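Local coordinates for NH(3)-dependent NAD(+) synthetase (Francisella tularensis subsp. holarctica LVS, PDB 3FIU), which belongs to the NAD synthase family of the HUP clan, a nucleotide-binding alpha/beta protein modelled here with adenosine monophosphate, pyrophosphate and magnesium, at residues N65-L77 and P184-Q198. Residues are numbered along the deposited sequence; the frame is centred on the assembly and turned at random. Where two conformers were deposited one is given.
Sequences NNQHQDMQDALEL and PKNILDKAPSAGLWQ. With MG (magnesium ion), chain F; AMP (adenosine monophosphate), chain G; POP (pyrophosphate 2-), chain H.
Torsions bring Lys-190 and Asp-73 together: the lysine sets CG between its backbone N and carbonyl carbon (chi1 72°) and bends again at chi3, while the aspartate holds CG beside its own N (chi1 -74°), and the two side chains approach from opposite directions. Lys-190 NZ forms a salt bridge with Asp-73 OD1 (2.7 Å), on the anti lone pair. The syn lone pair of that oxygen takes a nearly straight hydrogen bond (163°) from Asn-186 ND2 at 2.7 Å, with the acceptor in the plane of the asparagine amide. Two donors thus grip one oxygen and fix the rotation of the carboxylate, an instance of a carboxylate oxygen using both its lone pairs, syn to an amide and anti to an ammonium; OD2 receives Gln-69 NE2 from above the plane. Lys-190 NZ makes a second salt bridge to Asp-70 OD1 at 2.7 Å, one helical turn earlier, and a hydrogen bond to Gly-38 O; two carboxylates would probably stabilise its charge.

Ile-187 lays CD1 against the backbone carbonyl of Asp-73 (3.7 Å to its O), and Leu-77 CD1 makes apolar contact with Pro-184 CD at 3.8 Å. At the other end, Asn-65 CB sits 3.2 Å from Leu-196 O while its OD1 is hydrogen-bonded to Lys-116 NZ.

Between these ends the loop after helix 185-189 enters the ligand site: Ser-193 O binds a magnesium ion at 2.2 Å, and Ser-193 N donates a hydrogen bond to pyrophosphate O6. A salt-bridge network thus ties helix 68-81 to the ligand-pocket loop of this NAD synthase, a HUP-clan alpha/beta fold built on a parallel sheet.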
loop_
_atom_site.group_PDB
_atom_site.type_symbol
_atom_site.label_atom_id
_atom_site.label_comp_id
_atom_site.label_asym_id
_atom_site.label_seq_id
_atom_site.Cartn_x
_atom_site.Cartn_y
_atom_site.Cartn_z
ATOM N N ASN A 65 -9.609 -15.478 -13.122
ATOM C CA ASN A 65 -10.990 -15.092 -12.748
ATOM C C ASN A 65 -11.625 -14.073 -13.687
ATOM O O ASN A 65 -12.868 -13.974 -13.775
ATOM C CB ASN A 65 -11.047 -14.520 -11.328
ATOM C CG ASN A 65 -10.506 -15.481 -10.287
ATOM O OD1 ASN A 65 -11.270 -16.175 -9.601
ATOM N ND2 ASN A 65 -9.177 -15.532 -10.164
ATOM N N ASN A 66 -10.779 -13.306 -14.373
ATOM C CA ASN A 66 -11.238 -12.204 -15.235
ATOM C C ASN A 66 -11.864 -12.700 -16.534
ATOM O O ASN A 66 -11.513 -13.764 -17.046
ATOM C CB ASN A 66 -10.098 -11.227 -15.560
ATOM C CG ASN A 66 -9.693 -10.371 -14.363
ATOM O OD1 ASN A 66 -10.402 -9.454 -13.959
ATOM N ND2 ASN A 66 -8.554 -10.663 -13.806
ATOM N N GLN A 67 -12.785 -11.901 -17.057
ATOM C CA GLN A 67 -13.494 -12.238 -18.277
ATOM C C GLN A 67 -12.714 -11.753 -19.486
ATOM O O GLN A 67 -12.273 -10.605 -19.542
ATOM C CB GLN A 67 -14.892 -11.614 -18.282
ATOM C CG GLN A 67 -15.848 -12.167 -17.240
ATOM C CD GLN A 67 -16.023 -13.668 -17.357
ATOM O OE1 GLN A 67 -16.547 -14.171 -18.357
ATOM N NE2 GLN A 67 -15.578 -14.395 -16.336
ATOM N N HIS A 68 -12.580 -12.616 -20.472
ATOM C CA HIS A 68 -11.844 -12.261 -21.667
ATOM C C HIS A 68 -12.336 -10.946 -22.326
ATOM O O HIS A 68 -11.537 -10.176 -22.892
ATOM C CB HIS A 68 -11.829 -13.447 -22.630
ATOM C CG HIS A 68 -10.976 -13.231 -23.835
ATOM N ND1 HIS A 68 -9.598 -13.167 -23.770
ATOM C CD2 HIS A 68 -11.303 -13.044 -25.134
ATOM C CE1 HIS A 68 -9.111 -12.961 -24.982
ATOM N NE2 HIS A 68 -10.125 -12.875 -25.827
ATOM N N GLN A 69 -13.636 -10.667 -22.228
ATOM C CA GLN A 69 -14.198 -9.456 -22.848
ATOM C C GLN A 69 -13.629 -8.194 -22.233
ATOM O O GLN A 69 -13.511 -7.165 -22.902
ATOM C CB GLN A 69 -15.720 -9.429 -22.724
ATOM C CG GLN A 69 -16.370 -8.311 -23.542
ATOM C CD GLN A 69 -15.920 -8.335 -24.980
ATOM O OE1 GLN A 69 -15.975 -9.379 -25.638
ATOM N NE2 GLN A 69 -15.457 -7.194 -25.480
ATOM N N ASP A 70 -13.286 -8.271 -20.952
ATOM C CA ASP A 70 -12.798 -7.104 -20.241
ATOM C C ASP A 70 -11.367 -6.763 -20.677
ATOM O O ASP A 70 -11.033 -5.595 -20.801
ATOM C CB ASP A 70 -12.918 -7.310 -18.731
ATOM C CG ASP A 70 -14.381 -7.334 -18.265
ATOM O OD1 ASP A 70 -15.286 -6.765 -18.951
ATOM O OD2 ASP A 70 -14.628 -7.919 -17.213
ATOM N N MET A 71 -10.542 -7.794 -20.907
ATOM C CA MET A 71 -9.237 -7.591 -21.506
ATOM C C MET A 71 -9.389 -7.010 -22.909
ATOM O O MET A 71 -8.653 -6.095 -23.276
ATOM C CB MET A 71 -8.436 -8.887 -21.579
ATOM C CG MET A 71 -7.016 -8.700 -22.113
ATOM S SD MET A 71 -6.240 -10.280 -22.519
ATOM C CE MET A 71 -6.988 -10.509 -24.107
ATOM N N GLN A 72 -10.336 -7.555 -23.690
ATOM C CA GLN A 72 -10.537 -7.082 -25.081
ATOM C C GLN A 72 -10.970 -5.622 -25.154
ATOM O O GLN A 72 -10.491 -4.867 -26.002
ATOM C CB GLN A 72 -11.497 -8.010 -25.870
ATOM C CG GLN A 72 -10.979 -9.448 -25.926
ATOM C CD GLN A 72 -11.887 -10.419 -26.654
ATOM O OE1 GLN A 72 -11.429 -11.130 -27.547
ATOM N NE2 GLN A 72 -13.159 -10.496 -26.248
ATOM N N ASP A 73 -11.860 -5.227 -24.241
ATOM C CA ASP A 73 -12.316 -3.830 -24.182
ATOM C C ASP A 73 -11.187 -2.881 -23.789
ATOM O O ASP A 73 -11.068 -1.783 -24.330
ATOM C CB ASP A 73 -13.470 -3.690 -23.191
ATOM C CG ASP A 73 -14.785 -4.265 -23.715
ATOM O OD1 ASP A 73 -15.730 -4.421 -22.882
ATOM O OD2 ASP A 73 -14.871 -4.589 -24.920
ATOM N N ALA A 74 -10.371 -3.301 -22.821
ATOM C CA ALA A 74 -9.190 -2.497 -22.441
ATOM C C ALA A 74 -8.239 -2.326 -23.646
ATOM O O ALA A 74 -7.710 -1.245 -23.895
ATOM C CB ALA A 74 -8.462 -3.161 -21.276
ATOM N N LEU A 75 -8.003 -3.431 -24.356
ATOM C CA LEU A 75 -7.160 -3.413 -25.556
ATOM C C LEU A 75 -7.747 -2.496 -26.607
ATOM O O LEU A 75 -7.024 -1.725 -27.228
ATOM C CB LEU A 75 -7.006 -4.818 -26.140
ATOM C CG LEU A 75 -5.860 -5.670 -25.602
ATOM C CD1 LEU A 75 -5.929 -7.114 -26.160
ATOM C CD2 LEU A 75 -4.523 -4.988 -25.921
ATOM N N GLU A 76 -9.061 -2.573 -26.787
ATOM C CA GLU A 76 -9.728 -1.673 -27.720
ATOM C C GLU A 76 -9.447 -0.193 -27.386
ATOM O O GLU A 76 -9.089 0.598 -28.276
ATOM C CB GLU A 76 -11.229 -1.936 -27.782
ATOM C CG GLU A 76 -11.866 -1.056 -28.871
ATOM C CD GLU A 76 -13.326 -1.335 -29.095
ATOM O OE1 GLU A 76 -13.738 -2.511 -28.938
ATOM O OE2 GLU A 76 -14.056 -0.381 -29.425
ATOM N N LEU A 77 -9.614 0.181 -26.119
ATOM C CA LEU A 77 -9.260 1.539 -25.674
ATOM C C LEU A 77 -7.799 1.938 -25.919
ATOM O O LEU A 77 -7.527 3.029 -26.437
ATOM C CB LEU A 77 -9.624 1.736 -24.200
ATOM C CG LEU A 77 -9.375 3.152 -23.661
ATOM C CD1 LEU A 77 -10.310 4.188 -24.340
ATOM C CD2 LEU A 77 -9.528 3.126 -22.137
ATOM N N PRO A 184 -15.056 3.528 -25.669
ATOM C CA PRO A 184 -15.893 2.548 -26.377
ATOM C C PRO A 184 -17.209 2.178 -25.698
ATOM O O PRO A 184 -17.294 1.952 -24.470
ATOM C CB PRO A 184 -14.987 1.333 -26.481
ATOM C CG PRO A 184 -13.657 1.956 -26.647
ATOM C CD PRO A 184 -13.654 3.070 -25.626
ATOM N N LYS A 185 -18.233 2.107 -26.539
ATOM C CA LYS A 185 -19.596 1.814 -26.110
ATOM C C LYS A 185 -19.761 0.666 -25.114
ATOM O O LYS A 185 -20.530 0.808 -24.159
ATOM C CB LYS A 185 -20.461 1.567 -27.351
ATOM C CG LYS A 185 -21.897 1.214 -27.046
ATOM C CD LYS A 185 -22.715 1.101 -28.338
ATOM C CE LYS A 185 -24.142 0.596 -28.070
ATOM N NZ LYS A 185 -24.882 1.524 -27.144
ATOM N N ASN A 186 -19.103 -0.484 -25.336
ATOM C CA ASN A 186 -19.259 -1.593 -24.377
ATOM C C ASN A 186 -18.800 -1.269 -22.962
ATOM O O ASN A 186 -19.369 -1.786 -21.989
ATOM C CB ASN A 186 -18.590 -2.890 -24.820
ATOM C CG ASN A 186 -19.170 -4.083 -24.100
ATOM O OD1 ASN A 186 -20.373 -4.313 -24.156
ATOM N ND2 ASN A 186 -18.345 -4.806 -23.374
ATOM N N ILE A 187 -17.795 -0.406 -22.856
ATOM C CA ILE A 187 -17.301 0.043 -21.539
ATOM C C ILE A 187 -18.339 0.968 -20.898
ATOM O O ILE A 187 -18.642 0.835 -19.706
ATOM C CB ILE A 187 -15.950 0.728 -21.686
ATOM C CG1 ILE A 187 -14.920 -0.310 -22.210
ATOM C CG2 ILE A 187 -15.476 1.367 -20.339
ATOM C CD1 ILE A 187 -13.552 0.313 -22.544
ATOM N N LEU A 188 -18.896 1.881 -21.700
ATOM C CA LEU A 188 -20.001 2.744 -21.242
ATOM C C LEU A 188 -21.193 1.937 -20.726
ATOM O O LEU A 188 -21.815 2.314 -19.751
ATOM C CB LEU A 188 -20.466 3.699 -22.363
ATOM C CG LEU A 188 -19.479 4.792 -22.846
ATOM C CD1 LEU A 188 -20.088 5.654 -23.953
ATOM C CD2 LEU A 188 -18.978 5.677 -21.690
ATOM N N ASP A 189 -21.512 0.842 -21.408
ATOM C CA ASP A 189 -22.772 0.131 -21.176
ATOM C C ASP A 189 -22.697 -1.010 -20.179
ATOM O O ASP A 189 -23.747 -1.456 -19.689
ATOM C CB ASP A 189 -23.334 -0.417 -22.503
ATOM C CG ASP A 189 -23.757 0.681 -23.461
ATOM O OD1 ASP A 189 -23.749 1.870 -23.082
ATOM O OD2 ASP A 189 -24.078 0.356 -24.624
ATOM N N LYS A 190 -21.490 -1.508 -19.905
ATOM C CA LYS A 190 -21.337 -2.710 -19.080
ATOM C C LYS A 190 -21.598 -2.406 -17.611
ATOM O O LYS A 190 -21.503 -1.263 -17.187
ATOM C CB LYS A 190 -19.979 -3.405 -19.273
ATOM C CG LYS A 190 -18.773 -2.695 -18.692
ATOM C CD LYS A 190 -17.471 -3.608 -18.695
ATOM C CE LYS A 190 -17.005 -3.973 -20.104
ATOM N NZ LYS A 190 -15.550 -4.362 -20.184
ATOM N N ALA A 191 -21.955 -3.441 -16.860
ATOM C CA ALA A 191 -22.097 -3.332 -15.407
ATOM C C ALA A 191 -20.736 -3.105 -14.727
ATOM O O ALA A 191 -19.801 -3.900 -14.959
ATOM C CB ALA A 191 -22.741 -4.634 -14.851
ATOM N N PRO A 192 -20.608 -2.042 -13.893
ATOM C CA PRO A 192 -19.442 -1.893 -13.002
ATOM C C PRO A 192 -19.196 -3.173 -12.196
ATOM O O PRO A 192 -20.136 -3.762 -11.653
ATOM C CB PRO A 192 -19.858 -0.736 -12.081
ATOM C CG PRO A 192 -20.722 0.128 -12.971
ATOM C CD PRO A 192 -21.535 -0.900 -13.748
ATOM N N SER A 193 -17.943 -3.631 -12.150
ATOM C CA SER A 193 -17.655 -4.959 -11.617
ATOM C C SER A 193 -16.204 -5.048 -11.199
ATOM O O SER A 193 -15.333 -4.512 -11.890
ATOM C CB SER A 193 -17.938 -6.025 -12.687
ATOM O OG SER A 193 -17.501 -7.297 -12.246
ATOM N N ALA A 194 -15.927 -5.744 -10.099
ATOM C CA ALA A 194 -14.532 -5.943 -9.680
ATOM C C ALA A 194 -13.871 -7.087 -10.474
ATOM O O ALA A 194 -12.677 -7.339 -10.307
ATOM C CB ALA A 194 -14.442 -6.206 -8.129
ATOM N N GLY A 195 -14.661 -7.792 -11.299
ATOM C CA GLY A 195 -14.163 -8.862 -12.189
ATOM C C GLY A 195 -13.735 -10.195 -11.561
ATOM O O GLY A 195 -13.008 -10.981 -12.192
ATOM N N LEU A 196 -14.174 -10.454 -10.330
ATOM C CA LEU A 196 -13.772 -11.664 -9.599
ATOM C C LEU A 196 -14.442 -12.942 -10.081
ATOM O O LEU A 196 -13.908 -14.034 -9.870
ATOM C CB LEU A 196 -14.013 -11.513 -8.096
ATOM C CG LEU A 196 -12.844 -11.161 -7.184
ATOM C CD1 LEU A 196 -13.328 -11.127 -5.745
ATOM C CD2 LEU A 196 -11.697 -12.170 -7.334
ATOM N N TRP A 197 -15.620 -12.811 -10.694
ATOM C CA TRP A 197 -16.275 -13.950 -11.350
ATOM C C TRP A 197 -17.292 -13.465 -12.373
ATOM O O TRP A 197 -17.736 -12.301 -12.326
ATOM C CB TRP A 197 -16.933 -14.909 -10.329
ATOM C CG TRP A 197 -18.097 -14.311 -9.611
ATOM C CD1 TRP A 197 -19.382 -14.214 -10.064
ATOM C CD2 TRP A 197 -18.079 -13.708 -8.312
ATOM N NE1 TRP A 197 -20.174 -13.582 -9.121
ATOM C CE2 TRP A 197 -19.400 -13.268 -8.034
ATOM C CE3 TRP A 197 -17.077 -13.502 -7.352
ATOM C CZ2 TRP A 197 -19.744 -12.637 -6.842
ATOM C CZ3 TRP A 197 -17.415 -12.872 -6.165
ATOM C CH2 TRP A 197 -18.743 -12.437 -5.920
ATOM N N GLN A 198 -17.657 -14.361 -13.289
ATOM C CA GLN A 198 -18.566 -14.034 -14.366
ATOM C C GLN A 198 -19.929 -13.619 -13.822
ATOM O O GLN A 198 -20.553 -14.345 -13.037
ATOM C CB GLN A 198 -18.719 -15.218 -15.324
ATOM C CG GLN A 198 -19.303 -14.806 -16.667
ATOM C CD GLN A 198 -19.804 -15.980 -17.473
ATOM O OE1 GLN A 198 -20.737 -16.671 -17.067
ATOM N NE2 GLN A 198 -19.190 -16.210 -18.630
HETATM MG MG MG F . -14.035 -2.905 -12.600
HETATM P P AMP G . -12.645 -2.120 -9.650
HETATM O O1P AMP G . -13.115 -0.751 -9.193
HETATM O O2P AMP G . -12.353 -3.057 -8.466
HETATM O O3P AMP G . -13.381 -2.794 -10.754
HETATM O "O5'" AMP G . -11.131 -1.906 -10.208
HETATM C "C5'" AMP G . -10.240 -1.024 -9.493
HETATM C "C4'" AMP G . -9.033 -0.758 -10.375
HETATM O "O4'" AMP G . -8.133 -1.874 -10.381
HETATM C "C3'" AMP G . -9.382 -0.574 -11.846
HETATM O "O3'" AMP G . -9.841 0.756 -12.044
HETATM C "C2'" AMP G . -8.038 -0.838 -12.517
HETATM O "O2'" AMP G . -7.205 0.342 -12.511
HETATM C "C1'" AMP G . -7.431 -1.926 -11.627
HETATM N N9 AMP G . -7.719 -3.249 -12.230
HETATM C C8 AMP G . -8.710 -4.115 -11.887
HETATM N N7 AMP G . -8.682 -5.228 -12.666
HETATM C C5 AMP G . -7.669 -5.052 -13.549
HETATM C C6 AMP G . -7.081 -5.855 -14.637
HETATM N N6 AMP G . -7.618 -7.049 -14.980
HETATM N N1 AMP G . -6.022 -5.310 -15.264
HETATM C C2 AMP G . -5.486 -4.110 -14.962
HETATM N N3 AMP G . -5.955 -3.316 -13.959
HETATM C C4 AMP G . -7.028 -3.761 -13.247
HETATM P P1 POP H . -12.967 -0.006 -13.290
HETATM O O1 POP H . -12.246 0.668 -14.432
HETATM O O2 POP H . -12.542 0.560 -11.965
HETATM O O3 POP H . -12.805 -1.517 -13.258
HETATM O O POP H . -14.544 0.355 -13.430
HETATM P P2 POP H . -15.664 -0.220 -12.425
HETATM O O4 POP H . -15.390 0.289 -11.019
HETATM O O5 POP H . -16.907 0.418 -12.977
HETATM O O6 POP H . -15.782 -1.724 -12.466
HETATM O O HOH W 1 -12.494 -4.368 -12.675
HETATM O O HOH W 2 -14.613 -3.617 -14.404
#